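Local coordinates for protein ABC-type amino acid transport system, permease component (Caldanaerobacter subterraneus subsp. tengcongensis MB4, PDB 4YMU) that probably forms the membrane-spanning pathway of an ABC amino acid transporter and binds arginine inside the membrane domain, at residues P13-G18 against I190-I195; L23-L28 against K158-V163; S57-I62 against Y102-I107; Q112-G117 against I142-P147. One frame throughout, in Å; residues are numbered along the deposited sequence.

From the N terminus, helix 12-44 enters two contacts in turn. Residues 13-18 meet 190-195 on helix 186-214 in contact 1, which closes the longest loop of the four. About 14 Å away, centre to centre, residues 23-28 meet 158-163, of helix 129-160 and the 3-10 segment after it, in contact 2, whose loop lies wholly within the first. That loop in turn encloses contact 3, joining helices 49-63 and 87-112, and then contact 4, between the loop after helix 87-112 and helix 129-160. Contacts 3 and 4 follow in series, and no loops cross. I106 packs on I145 between them, while arginine (chain I) touches both contact 2 and contact 3.

Contact 1: P13-G18 against I190-I195; sequences PLFISG and IIIAAI
F15 meets three isoleucines of helix 186-214: I191 lies over the ring face, I192 at its edge and I195 at the root of the side chain. The CG2 methyl of I191 sits over the F15 ring, 3.6 Å from its centroid and 16° off the normal, a CH-pi contact displaced somewhat toward the rim. With F15 CG anti to the carbonyl carbon (chi1 -74°), the ring reaches toward helix 186-214. The F15 side chain crosses those of I191 and I192 at about a right angle. The other two contacts are apolar, one at the ring edge and one at CB. I192 CG1 lies in the ring plane, 3.5 Å from F15 CE1, and I195 CD1 is 4.1 Å from F15 CB. The two predicted transmembrane helices cross at -39° with segment axes 11.3 Å apart, a separation that the phenyl ring spans. M8 of helix 6-9 touches both F15 and I191. Without a hydrogen bond between the segments, the contact depends on the fit of one ring among branched apolar chains.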
loop_
_atom_site.group_PDB
_atom_site.type_symbol
_atom_site.label_atom_id
_atom_site.label_comp_id
_atom_site.label_asym_id
_atom_site.label_seq_id
_atom_site.Cartn_x
_atom_site.Cartn_y
_atom_site.Cartn_z
ATOM N N PRO C 13 -43.795 8.770 -14.711
ATOM C CA PRO C 13 -44.091 8.947 -13.281
ATOM C C PRO C 13 -43.836 7.692 -12.457
ATOM O O PRO C 13 -43.562 7.797 -11.258
ATOM C CB PRO C 13 -45.588 9.271 -13.268
ATOM C CG PRO C 13 -45.839 9.885 -14.578
ATOM C CD PRO C 13 -44.949 9.157 -15.542
ATOM N N LEU C 14 -43.942 6.524 -13.083
ATOM C CA LEU C 14 -43.666 5.284 -12.374
ATOM C C LEU C 14 -42.165 5.106 -12.160
ATOM O O LEU C 14 -41.722 4.750 -11.067
ATOM C CB LEU C 14 -44.272 4.080 -13.101
ATOM C CG LEU C 14 -45.785 3.899 -12.923
ATOM C CD1 LEU C 14 -46.258 2.635 -13.622
ATOM C CD2 LEU C 14 -46.153 3.858 -11.444
ATOM N N PHE C 15 -41.389 5.378 -13.201
ATOM C CA PHE C 15 -39.934 5.313 -13.111
ATOM C C PHE C 15 -39.391 6.265 -12.053
ATOM O O PHE C 15 -38.633 5.858 -11.175
ATOM C CB PHE C 15 -39.318 5.642 -14.459
ATOM C CG PHE C 15 -39.450 4.547 -15.466
ATOM C CD1 PHE C 15 -38.774 3.346 -15.293
ATOM C CD2 PHE C 15 -40.214 4.723 -16.607
ATOM C CE1 PHE C 15 -38.875 2.327 -16.230
ATOM C CE2 PHE C 15 -40.307 3.715 -17.552
ATOM C CZ PHE C 15 -39.637 2.515 -17.360
ATOM N N ILE C 16 -39.796 7.529 -12.144
ATOM C CA ILE C 16 -39.418 8.554 -11.178
ATOM C C ILE C 16 -39.826 8.165 -9.756
ATOM O O ILE C 16 -39.066 8.376 -8.809
ATOM C CB ILE C 16 -40.029 9.919 -11.566
ATOM C CG1 ILE C 16 -39.229 10.535 -12.717
ATOM C CG2 ILE C 16 -40.075 10.873 -10.382
ATOM C CD1 ILE C 16 -39.739 11.886 -13.155
ATOM N N SER C 17 -41.024 7.605 -9.609
ATOM C CA SER C 17 -41.513 7.166 -8.304
ATOM C C SER C 17 -40.703 5.990 -7.757
ATOM O O SER C 17 -40.448 5.898 -6.553
ATOM C CB SER C 17 -42.986 6.774 -8.391
ATOM O OG SER C 17 -43.428 6.265 -7.149
ATOM N N GLY C 18 -40.319 5.086 -8.653
ATOM C CA GLY C 18 -39.504 3.942 -8.288
ATOM C C GLY C 18 -38.145 4.423 -7.817
ATOM O O GLY C 18 -37.662 3.998 -6.760
ATOM N N ILE C 190 -34.326 -2.019 -19.592
ATOM C CA ILE C 190 -33.272 -1.174 -20.133
ATOM C C ILE C 190 -33.314 0.207 -19.484
ATOM O O ILE C 190 -32.299 0.700 -18.985
ATOM C CB ILE C 190 -33.392 -1.011 -21.639
ATOM C CG1 ILE C 190 -33.072 -2.333 -22.340
ATOM C CG2 ILE C 190 -32.493 0.097 -22.110
ATOM C CD1 ILE C 190 -31.636 -2.775 -22.219
ATOM N N ILE C 191 -34.497 0.814 -19.458
ATOM C CA ILE C 191 -34.650 2.143 -18.866
ATOM C C ILE C 191 -34.241 2.173 -17.395
ATOM O O ILE C 191 -33.590 3.111 -16.928
ATOM C CB ILE C 191 -36.097 2.650 -19.020
ATOM C CG1 ILE C 191 -36.380 2.948 -20.489
ATOM C CG2 ILE C 191 -36.357 3.884 -18.160
ATOM C CD1 ILE C 191 -37.673 3.678 -20.703
ATOM N N ILE C 192 -34.634 1.142 -16.662
ATOM C CA ILE C 192 -34.312 1.063 -15.240
ATOM C C ILE C 192 -32.804 0.876 -15.018
ATOM O O ILE C 192 -32.211 1.548 -14.182
ATOM C CB ILE C 192 -35.106 -0.064 -14.554
ATOM C CG1 ILE C 192 -36.589 0.310 -14.446
ATOM C CG2 ILE C 192 -34.540 -0.372 -13.184
ATOM C CD1 ILE C 192 -37.490 -0.882 -14.201
ATOM N N ALA C 193 -32.200 -0.042 -15.770
ATOM C CA ALA C 193 -30.762 -0.256 -15.731
ATOM C C ALA C 193 -30.067 1.079 -15.963
ATOM O O ALA C 193 -29.256 1.495 -15.148
ATOM C CB ALA C 193 -30.335 -1.273 -16.776
ATOM N N ALA C 194 -30.438 1.764 -17.045
ATOM C CA ALA C 194 -29.923 3.095 -17.348
ATOM C C ALA C 194 -30.047 4.051 -16.155
ATOM O O ALA C 194 -29.091 4.758 -15.829
ATOM C CB ALA C 194 -30.613 3.675 -18.568
ATOM N N ILE C 195 -31.201 4.075 -15.498
ATOM C CA ILE C 195 -31.343 4.945 -14.331
ATOM C C ILE C 195 -30.345 4.553 -13.227
ATOM O O ILE C 195 -29.732 5.423 -12.596
ATOM C CB ILE C 195 -32.778 4.944 -13.752
ATOM C CG1 ILE C 195 -33.784 5.464 -14.775
ATOM C CG2 ILE C 195 -32.869 5.818 -12.524
ATOM C CD1 ILE C 195 -35.189 5.632 -14.199
#

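Contact 2: L23-L28 against K158-V163; sequences LKLTFL and KESAIV. With ARG (arginine), chain J; ARG (arginine), chain I.
S160 and T26 face each other through their first torsions: chi1 of 71° puts S160 OG between its own backbone N and carbonyl carbon, while T26 OG1 stands anti to the carbonyl carbon (chi1 -44°). The contact lies in the membrane domain of a binding-protein-dependent ABC permease, where helix 12-44 backs residues 158-163 at the arginine pocket. The two hydroxyl oxygens, T26 OG1 and S160 OG, are 3.3 Å apart, and each is hydrogen-bonded to a carbonyl earlier in the chain, T26 to T22 O and S160 to L157 O. Beside them L25 CD1 packs on S160 CB and reaches V163, the two side chains tip to tip.

On the far side of helix 129-160, E159 turns its carboxylate to the ligands through a bend at chi2 (-66°). E159 OE2 accepts from the amino N of arginine (chain J) at 2.7 Å. The same E159 OE2 takes the amino N of arginine (chain I) at 2.9 Å, and OE1 adds a weak bond to it. An alanine at E159 would remove this shared carboxylate and would probably leave both amino groups less firmly held, although E159 of the second subunit also binds the ligands. K158 NZ, hydrogen-bonded to R63 O of the second subunit, makes a weak 3.2 Å bond to arginine (chain J) O.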
loop_
_atom_site.group_PDB
_atom_site.type_symbol
_atom_site.label_atom_id
_atom_site.label_comp_id
_atom_site.label_asym_id
_atom_site.label_seq_id
_atom_site.Cartn_x
_atom_site.Cartn_y
_atom_site.Cartn_z
ATOM N N LEU C 23 -34.037 5.539 -3.544
ATOM C CA LEU C 23 -33.331 6.539 -2.730
ATOM C C LEU C 23 -33.735 6.461 -1.258
ATOM O O LEU C 23 -32.881 6.323 -0.377
ATOM C CB LEU C 23 -33.621 7.949 -3.251
ATOM C CG LEU C 23 -32.648 8.599 -4.232
ATOM C CD1 LEU C 23 -32.186 7.607 -5.275
ATOM C CD2 LEU C 23 -33.308 9.790 -4.902
ATOM N N LYS C 24 -35.037 6.581 -1.009
ATOM C CA LYS C 24 -35.602 6.545 0.342
ATOM C C LYS C 24 -35.189 5.291 1.117
ATOM O O LYS C 24 -34.766 5.367 2.273
ATOM C CB LYS C 24 -37.132 6.632 0.253
ATOM C CG LYS C 24 -37.864 6.406 1.567
ATOM C CD LYS C 24 -39.371 6.247 1.343
ATOM C CE LYS C 24 -40.129 6.038 2.658
ATOM N NZ LYS C 24 -41.589 5.720 2.471
ATOM N N LEU C 25 -35.306 4.143 0.460
ATOM C CA LEU C 25 -34.906 2.863 1.030
ATOM C C LEU C 25 -33.421 2.838 1.433
ATOM O O LEU C 25 -33.082 2.548 2.586
ATOM C CB LEU C 25 -35.178 1.750 0.014
ATOM C CG LEU C 25 -35.571 0.345 0.484
ATOM C CD1 LEU C 25 -34.802 -0.691 -0.316
ATOM C CD2 LEU C 25 -35.388 0.124 1.982
ATOM N N THR C 26 -32.552 3.147 0.473
ATOM C CA THR C 26 -31.109 3.000 0.643
ATOM C C THR C 26 -30.546 3.970 1.677
ATOM O O THR C 26 -29.761 3.582 2.537
ATOM C CB THR C 26 -30.369 3.199 -0.693
ATOM O OG1 THR C 26 -31.056 2.495 -1.734
ATOM C CG2 THR C 26 -28.942 2.677 -0.606
ATOM N N PHE C 27 -30.958 5.229 1.579
ATOM C CA PHE C 27 -30.612 6.243 2.559
ATOM C C PHE C 27 -30.906 5.798 3.984
ATOM O O PHE C 27 -30.022 5.776 4.835
ATOM C CB PHE C 27 -31.424 7.499 2.286
ATOM C CG PHE C 27 -30.599 8.733 2.154
ATOM C CD1 PHE C 27 -30.255 9.475 3.275
ATOM C CD2 PHE C 27 -30.164 9.158 0.904
ATOM C CE1 PHE C 27 -29.490 10.624 3.152
ATOM C CE2 PHE C 27 -29.398 10.303 0.768
ATOM C CZ PHE C 27 -29.062 11.041 1.895
ATOM N N LEU C 28 -32.158 5.458 4.246
ATOM C CA LEU C 28 -32.581 5.072 5.589
ATOM C C LEU C 28 -31.826 3.843 6.103
ATOM O O LEU C 28 -31.443 3.789 7.272
ATOM C CB LEU C 28 -34.096 4.832 5.620
ATOM C CG LEU C 28 -34.722 4.424 6.955
ATOM C CD1 LEU C 28 -34.411 5.446 8.047
ATOM C CD2 LEU C 28 -36.238 4.247 6.802
ATOM N N LYS C 158 -27.387 -0.339 -5.626
ATOM C CA LYS C 158 -27.536 -1.535 -6.422
ATOM C C LYS C 158 -28.144 -2.641 -5.558
ATOM O O LYS C 158 -29.079 -3.328 -5.978
ATOM C CB LYS C 158 -26.187 -1.962 -7.003
ATOM C CG LYS C 158 -25.608 -0.953 -7.975
ATOM C CD LYS C 158 -24.418 -1.518 -8.750
ATOM C CE LYS C 158 -23.220 -1.772 -7.835
ATOM N NZ LYS C 158 -22.160 -2.590 -8.513
ATOM N N GLU C 159 -27.653 -2.776 -4.332
ATOM C CA GLU C 159 -28.114 -3.860 -3.478
ATOM C C GLU C 159 -29.622 -3.830 -3.184
ATOM O O GLU C 159 -30.249 -4.881 -3.087
ATOM C CB GLU C 159 -27.308 -3.919 -2.181
ATOM C CG GLU C 159 -25.872 -4.402 -2.371
ATOM C CD GLU C 159 -25.775 -5.855 -2.818
ATOM O OE1 GLU C 159 -26.741 -6.611 -2.618
ATOM O OE2 GLU C 159 -24.729 -6.257 -3.360
ATOM N N SER C 160 -30.179 -2.626 -3.054
ATOM C CA SER C 160 -31.549 -2.420 -2.617
ATOM C C SER C 160 -32.567 -2.895 -3.665
ATOM O O SER C 160 -33.718 -3.155 -3.338
ATOM C CB SER C 160 -31.780 -0.947 -2.310
ATOM O OG SER C 160 -31.803 -0.205 -3.514
ATOM N N ALA C 161 -32.139 -3.040 -4.916
ATOM C CA ALA C 161 -33.009 -3.556 -5.972
ATOM C C ALA C 161 -33.624 -4.899 -5.582
ATOM O O ALA C 161 -34.584 -5.358 -6.202
ATOM C CB ALA C 161 -32.250 -3.698 -7.276
ATOM N N ILE C 162 -33.070 -5.529 -4.554
ATOM C CA ILE C 162 -33.500 -6.858 -4.170
ATOM C C ILE C 162 -34.807 -6.859 -3.362
ATOM O O ILE C 162 -35.413 -7.908 -3.165
ATOM C CB ILE C 162 -32.403 -7.588 -3.404
ATOM C CG1 ILE C 162 -32.492 -9.082 -3.677
ATOM C CG2 ILE C 162 -32.439 -7.258 -1.899
ATOM C CD1 ILE C 162 -31.626 -9.856 -2.757
ATOM N N VAL C 163 -35.255 -5.692 -2.912
ATOM C CA VAL C 163 -36.521 -5.634 -2.202
ATOM C C VAL C 163 -37.673 -5.622 -3.207
ATOM O O VAL C 163 -38.843 -5.539 -2.828
ATOM C CB VAL C 163 -36.620 -4.400 -1.296
ATOM C CG1 VAL C 163 -35.417 -4.345 -0.373
ATOM C CG2 VAL C 163 -36.720 -3.127 -2.142
HETATM N N ARG J . -24.972 -7.438 -5.789
HETATM C CA ARG J . -24.233 -6.318 -6.366
HETATM C C ARG J . -24.827 -5.890 -7.701
HETATM O O ARG J . -24.530 -4.789 -8.182
HETATM C CB ARG J . -22.753 -6.680 -6.556
HETATM C CG ARG J . -22.487 -7.695 -7.656
HETATM C CD ARG J . -21.052 -8.151 -7.621
HETATM N NE ARG J . -20.691 -8.954 -8.787
HETATM C CZ ARG J . -19.543 -9.618 -8.907
HETATM N NH1 ARG J . -18.650 -9.575 -7.926
HETATM N NH2 ARG J . -19.288 -10.320 -10.000
HETATM O OXT ARG J . -25.589 -6.636 -8.332
HETATM N N ARG I . -24.768 -9.070 -2.782
HETATM C CA ARG I . -23.731 -9.586 -1.887
HETATM C C ARG I . -24.313 -10.407 -0.749
HETATM O O ARG I . -23.568 -11.047 0.004
HETATM C CB ARG I . -22.909 -8.450 -1.284
HETATM C CG ARG I . -23.640 -7.603 -0.276
HETATM C CD ARG I . -22.795 -6.388 0.074
HETATM N NE ARG I . -23.337 -5.635 1.197
HETATM C CZ ARG I . -22.910 -4.435 1.565
HETATM N NH1 ARG I . -23.465 -3.823 2.604
HETATM N NH2 ARG I . -21.932 -3.842 0.888
HETATM O OXT ARG I . -25.528 -10.420 -0.552
#

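Contact 3: S57-I62 against Y102-I107; sequences SYIEVI and YVAEII. With ARG (arginine), chain I.
I59 and A104 make the closest contact here, I59 CD1 resting on A104 CB at 3.7 Å. It joins helices 49-63 and 87-112 in the helical bundle of the ABC permease fold, and the small alanine lets the isoleucine tip come in near the opposing helix. On its other branch, I59 CG2 approaches the aliphatic part of E105, at 4.3 Å from CG. I40 of helix 12-44 touches both I59 and A104.

One turn before E105, Y102 belongs to the arginine pocket. Its CG is anti to the carbonyl carbon (chi1 -71°), and the guanidinium of arginine (chain I) lies over one face of the ring, the two planes roughly parallel, about 25° apart. Ligand NE is 3.3 Å above the Y102 ring plane, toward the rim, and NH1 is 3.2 Å from Y102 CD2. A serine in place of Y102 would remove this aromatic floor, and the guanidinium would probably be freer to shift, although E159 still accepts from the ligand's amino N.

Farther out, the E105 carboxylate is fixed by two salt bridges, OE1 to R108 and OE2 to K44, the latter on helix 12-44. Y58 is anchored by the hydrogen bond of its OH with S100 OG, and I62 CD1 stands over the centre of the Y58 ring, 3.2 Å above its plane.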
loop_
_atom_site.group_PDB
_atom_site.type_symbol
_atom_site.label_atom_id
_atom_site.label_comp_id
_atom_site.label_asym_id
_atom_site.label_seq_id
_atom_site.Cartn_x
_atom_site.Cartn_y
_atom_site.Cartn_z
ATOM N N SER C 57 -18.962 -12.496 15.703
ATOM C CA SER C 57 -19.860 -13.505 15.149
ATOM C C SER C 57 -20.937 -12.867 14.276
ATOM O O SER C 57 -21.185 -13.328 13.169
ATOM C CB SER C 57 -20.481 -14.343 16.262
ATOM O OG SER C 57 -19.523 -15.235 16.804
ATOM N N TYR C 58 -21.551 -11.798 14.781
ATOM C CA TYR C 58 -22.516 -10.999 14.033
ATOM C C TYR C 58 -21.951 -10.600 12.678
ATOM O O TYR C 58 -22.517 -10.942 11.628
ATOM C CB TYR C 58 -22.862 -9.753 14.847
ATOM C CG TYR C 58 -23.803 -8.767 14.188
ATOM C CD1 TYR C 58 -25.168 -8.798 14.440
ATOM C CD2 TYR C 58 -23.322 -7.771 13.356
ATOM C CE1 TYR C 58 -26.025 -7.872 13.857
ATOM C CE2 TYR C 58 -24.168 -6.848 12.771
ATOM C CZ TYR C 58 -25.516 -6.901 13.024
ATOM O OH TYR C 58 -26.349 -5.978 12.436
ATOM N N ILE C 59 -20.830 -9.874 12.718
ATOM C CA ILE C 59 -20.142 -9.392 11.518
ATOM C C ILE C 59 -19.831 -10.508 10.521
ATOM O O ILE C 59 -20.194 -10.431 9.339
ATOM C CB ILE C 59 -18.841 -8.673 11.905
ATOM C CG1 ILE C 59 -19.173 -7.403 12.690
ATOM C CG2 ILE C 59 -18.009 -8.346 10.667
ATOM C CD1 ILE C 59 -17.985 -6.743 13.309
ATOM N N GLU C 60 -19.183 -11.552 11.021
ATOM C CA GLU C 60 -18.746 -12.669 10.200
ATOM C C GLU C 60 -19.930 -13.348 9.520
ATOM O O GLU C 60 -19.935 -13.562 8.304
ATOM C CB GLU C 60 -18.014 -13.669 11.100
ATOM C CG GLU C 60 -17.080 -14.636 10.395
ATOM C CD GLU C 60 -16.095 -15.292 11.355
ATOM O OE1 GLU C 60 -16.356 -15.275 12.582
ATOM O OE2 GLU C 60 -15.068 -15.831 10.883
ATOM N N VAL C 61 -20.960 -13.635 10.312
ATOM C CA VAL C 61 -22.134 -14.345 9.823
ATOM C C VAL C 61 -22.858 -13.516 8.780
ATOM O O VAL C 61 -23.213 -14.026 7.727
ATOM C CB VAL C 61 -23.082 -14.760 10.965
ATOM C CG1 VAL C 61 -24.451 -15.103 10.414
ATOM C CG2 VAL C 61 -22.498 -15.948 11.718
ATOM N N ILE C 62 -23.075 -12.239 9.073
ATOM C CA ILE C 62 -23.781 -11.375 8.134
ATOM C C ILE C 62 -23.035 -11.142 6.814
ATOM O O ILE C 62 -23.640 -11.164 5.737
ATOM C CB ILE C 62 -24.174 -10.066 8.798
ATOM C CG1 ILE C 62 -25.205 -10.368 9.878
ATOM C CG2 ILE C 62 -24.757 -9.103 7.785
ATOM C CD1 ILE C 62 -25.527 -9.207 10.681
ATOM N N TYR C 102 -20.990 -4.675 7.255
ATOM C CA TYR C 102 -19.940 -4.151 6.374
ATOM C C TYR C 102 -19.335 -2.838 6.903
ATOM O O TYR C 102 -18.126 -2.616 6.805
ATOM C CB TYR C 102 -20.439 -4.020 4.934
ATOM C CG TYR C 102 -20.643 -5.365 4.266
ATOM C CD1 TYR C 102 -19.613 -5.980 3.564
ATOM C CD2 TYR C 102 -21.869 -6.032 4.352
ATOM C CE1 TYR C 102 -19.796 -7.215 2.953
ATOM C CE2 TYR C 102 -22.066 -7.266 3.746
ATOM C CZ TYR C 102 -21.032 -7.858 3.046
ATOM O OH TYR C 102 -21.218 -9.089 2.443
ATOM N N VAL C 103 -20.179 -1.995 7.491
ATOM C CA VAL C 103 -19.753 -0.727 8.073
ATOM C C VAL C 103 -18.851 -0.916 9.295
ATOM O O VAL C 103 -17.850 -0.202 9.461
ATOM C CB VAL C 103 -20.951 0.176 8.395
ATOM C CG1 VAL C 103 -20.575 1.264 9.405
ATOM C CG2 VAL C 103 -21.490 0.785 7.109
ATOM N N ALA C 104 -19.198 -1.883 10.138
ATOM C CA ALA C 104 -18.343 -2.241 11.262
ATOM C C ALA C 104 -16.922 -2.568 10.769
ATOM O O ALA C 104 -15.909 -2.063 11.321
ATOM C CB ALA C 104 -18.935 -3.426 12.015
ATOM N N GLU C 105 -16.843 -3.391 9.720
ATOM C CA GLU C 105 -15.521 -3.691 9.164
ATOM C C GLU C 105 -14.818 -2.455 8.633
ATOM O O GLU C 105 -13.614 -2.266 8.856
ATOM C CB GLU C 105 -15.586 -4.741 8.062
ATOM C CG GLU C 105 -15.024 -6.053 8.507
ATOM C CD GLU C 105 -13.742 -5.873 9.287
ATOM O OE1 GLU C 105 -12.681 -5.598 8.659
ATOM O OE2 GLU C 105 -13.817 -5.981 10.539
ATOM N N ILE C 106 -15.576 -1.605 7.948
ATOM C CA ILE C 106 -15.019 -0.381 7.406
ATOM C C ILE C 106 -14.367 0.464 8.507
ATOM O O ILE C 106 -13.253 0.976 8.339
ATOM C CB ILE C 106 -16.081 0.432 6.655
ATOM C CG1 ILE C 106 -16.135 -0.003 5.196
ATOM C CG2 ILE C 106 -15.784 1.922 6.714
ATOM C CD1 ILE C 106 -17.399 0.457 4.494
ATOM N N ILE C 107 -15.045 0.583 9.639
ATOM C CA ILE C 107 -14.497 1.347 10.748
ATOM C C ILE C 107 -13.207 0.724 11.269
ATOM O O ILE C 107 -12.180 1.426 11.420
ATOM C CB ILE C 107 -15.505 1.491 11.889
ATOM C CG1 ILE C 107 -16.719 2.309 11.417
ATOM C CG2 ILE C 107 -14.825 2.095 13.123
ATOM C CD1 ILE C 107 -17.792 2.467 12.478
HETATM N N ARG I . -24.768 -9.070 -2.782
HETATM C CA ARG I . -23.731 -9.586 -1.887
HETATM C C ARG I . -24.313 -10.407 -0.749
HETATM O O ARG I . -23.568 -11.047 0.004
HETATM C CB ARG I . -22.909 -8.450 -1.284
HETATM C CG ARG I . -23.640 -7.603 -0.276
HETATM C CD ARG I . -22.795 -6.388 0.074
HETATM N NE ARG I . -23.337 -5.635 1.197
HETATM C CZ ARG I . -22.910 -4.435 1.565
HETATM N NH1 ARG I . -23.465 -3.823 2.604
HETATM N NH2 ARG I . -21.932 -3.842 0.888
HETATM O OXT ARG I . -25.528 -10.420 -0.552
#

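Contact 4: Q112-G117 against I142-P147; sequences QAVDPG and IKNILP
N144 projects its side-chain amide into the loop at A113 and V114, its CG anti to the carbonyl carbon (chi1 -70°). The amide nitrogen does the touching: N144 ND2 lies 3.8 Å from A113 CB. V114 N is 3.7 Å from N144 ND2, and the V114 and N144 side chains cross at about a right angle. None of these is a hydrogen bond. The N-H of ND2 goes instead to G110 O, just before the loop, while OD1 receives a weak bond from R215. N144 thus pins the end of helix 87-112 to helix 129-160. The loop leads into the EAA motif, by which permeases of this family dock on their ATPase subunits, and D115 and K143 do pack against a chain of another protein, probably that subunit. D115, ahead of the turn into helix 117-124, makes a capping bond, its OD2 accepting from G117 N at 2.6 Å through the anti lone pair. In the opposing helix, I142 O accepts from both I145 N and L146 N, ahead of the kink where P147 has no N-H to give.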
loop_
_atom_site.group_PDB
_atom_site.type_symbol
_atom_site.label_atom_id
_atom_site.label_comp_id
_atom_site.label_asym_id
_atom_site.label_seq_id
_atom_site.Cartn_x
_atom_site.Cartn_y
_atom_site.Cartn_z
ATOM N N GLN C 112 -7.302 0.792 11.566
ATOM C CA GLN C 112 -6.078 0.022 11.343
ATOM C C GLN C 112 -5.164 0.665 10.285
ATOM O O GLN C 112 -3.974 0.353 10.196
ATOM C CB GLN C 112 -6.455 -1.395 10.901
ATOM C CG GLN C 112 -5.349 -2.430 10.973
ATOM C CD GLN C 112 -5.365 -3.347 9.750
ATOM O OE1 GLN C 112 -6.427 -3.815 9.316
ATOM N NE2 GLN C 112 -4.185 -3.580 9.165
ATOM N N ALA C 113 -5.711 1.596 9.514
ATOM C CA ALA C 113 -4.994 2.143 8.376
ATOM C C ALA C 113 -4.218 3.407 8.696
ATOM O O ALA C 113 -3.409 3.835 7.892
ATOM C CB ALA C 113 -5.930 2.396 7.224
ATOM N N VAL C 114 -4.467 4.036 9.838
ATOM C CA VAL C 114 -3.627 5.179 10.187
ATOM C C VAL C 114 -2.263 4.651 10.650
ATOM O O VAL C 114 -2.197 3.665 11.399
ATOM C CB VAL C 114 -4.290 6.136 11.229
ATOM C CG1 VAL C 114 -5.670 5.673 11.567
ATOM C CG2 VAL C 114 -3.444 6.275 12.480
ATOM N N ASP C 115 -1.186 5.281 10.178
ATOM C CA ASP C 115 0.171 4.802 10.472
ATOM C C ASP C 115 0.356 4.630 11.966
ATOM O O ASP C 115 0.122 5.571 12.714
ATOM C CB ASP C 115 1.202 5.806 9.982
ATOM C CG ASP C 115 2.625 5.281 10.089
ATOM O OD1 ASP C 115 3.278 5.083 9.036
ATOM O OD2 ASP C 115 3.115 5.114 11.230
ATOM N N PRO C 116 0.805 3.436 12.399
ATOM C CA PRO C 116 0.977 3.072 13.821
ATOM C C PRO C 116 1.980 3.977 14.556
ATOM O O PRO C 116 2.052 4.004 15.794
ATOM C CB PRO C 116 1.480 1.626 13.776
ATOM C CG PRO C 116 1.951 1.414 12.340
ATOM C CD PRO C 116 1.181 2.348 11.479
ATOM N N GLY C 117 2.761 4.716 13.781
ATOM C CA GLY C 117 3.688 5.679 14.337
ATOM C C GLY C 117 2.922 6.735 15.109
ATOM O O GLY C 117 3.380 7.199 16.147
ATOM N N ILE C 142 -11.228 8.712 10.914
ATOM C CA ILE C 142 -12.453 9.280 10.330
ATOM C C ILE C 142 -12.294 9.668 8.862
ATOM O O ILE C 142 -13.184 9.395 8.041
ATOM C CB ILE C 142 -13.017 10.455 11.169
ATOM C CG1 ILE C 142 -13.882 9.918 12.307
ATOM C CG2 ILE C 142 -13.823 11.418 10.313
ATOM C CD1 ILE C 142 -13.912 10.843 13.498
ATOM N N LYS C 143 -11.171 10.295 8.533
ATOM C CA LYS C 143 -10.897 10.643 7.144
ATOM C C LYS C 143 -10.629 9.394 6.324
ATOM O O LYS C 143 -10.766 9.410 5.103
ATOM C CB LYS C 143 -9.735 11.633 7.016
ATOM C CG LYS C 143 -9.980 12.953 7.742
ATOM C CD LYS C 143 -8.739 13.837 7.718
ATOM C CE LYS C 143 -8.759 14.897 8.821
ATOM N NZ LYS C 143 -7.492 15.706 8.832
ATOM N N ASN C 144 -10.238 8.304 6.978
ATOM C CA ASN C 144 -10.150 7.051 6.231
ATOM C C ASN C 144 -11.536 6.467 5.965
ATOM O O ASN C 144 -11.770 5.832 4.936
ATOM C CB ASN C 144 -9.305 6.008 6.961
ATOM C CG ASN C 144 -7.837 6.358 6.989
ATOM O OD1 ASN C 144 -7.325 7.034 6.091
ATOM N ND2 ASN C 144 -7.138 5.864 8.007
ATOM N N ILE C 145 -12.451 6.721 6.897
ATOM C CA ILE C 145 -13.733 6.043 6.955
ATOM C C ILE C 145 -14.780 6.678 6.049
ATOM O O ILE C 145 -15.465 5.970 5.299
ATOM C CB ILE C 145 -14.253 6.017 8.400
ATOM C CG1 ILE C 145 -13.359 5.132 9.268
ATOM C CG2 ILE C 145 -15.678 5.506 8.442
ATOM C CD1 ILE C 145 -13.557 5.334 10.761
ATOM N N LEU C 146 -14.901 8.003 6.124
ATOM C CA LEU C 146 -15.885 8.743 5.323
ATOM C C LEU C 146 -15.930 8.377 3.827
ATOM O O LEU C 146 -17.011 8.216 3.266
ATOM C CB LEU C 146 -15.729 10.260 5.498
ATOM C CG LEU C 146 -16.023 10.821 6.894
ATOM C CD1 LEU C 146 -15.911 12.339 6.902
ATOM C CD2 LEU C 146 -17.380 10.373 7.408
ATOM N N PRO C 147 -14.767 8.249 3.168
ATOM C CA PRO C 147 -14.884 7.899 1.749
ATOM C C PRO C 147 -15.385 6.472 1.535
ATOM O O PRO C 147 -15.970 6.189 0.491
ATOM C CB PRO C 147 -13.439 8.004 1.243
ATOM C CG PRO C 147 -12.747 8.865 2.214
ATOM C CD PRO C 147 -13.375 8.552 3.535
#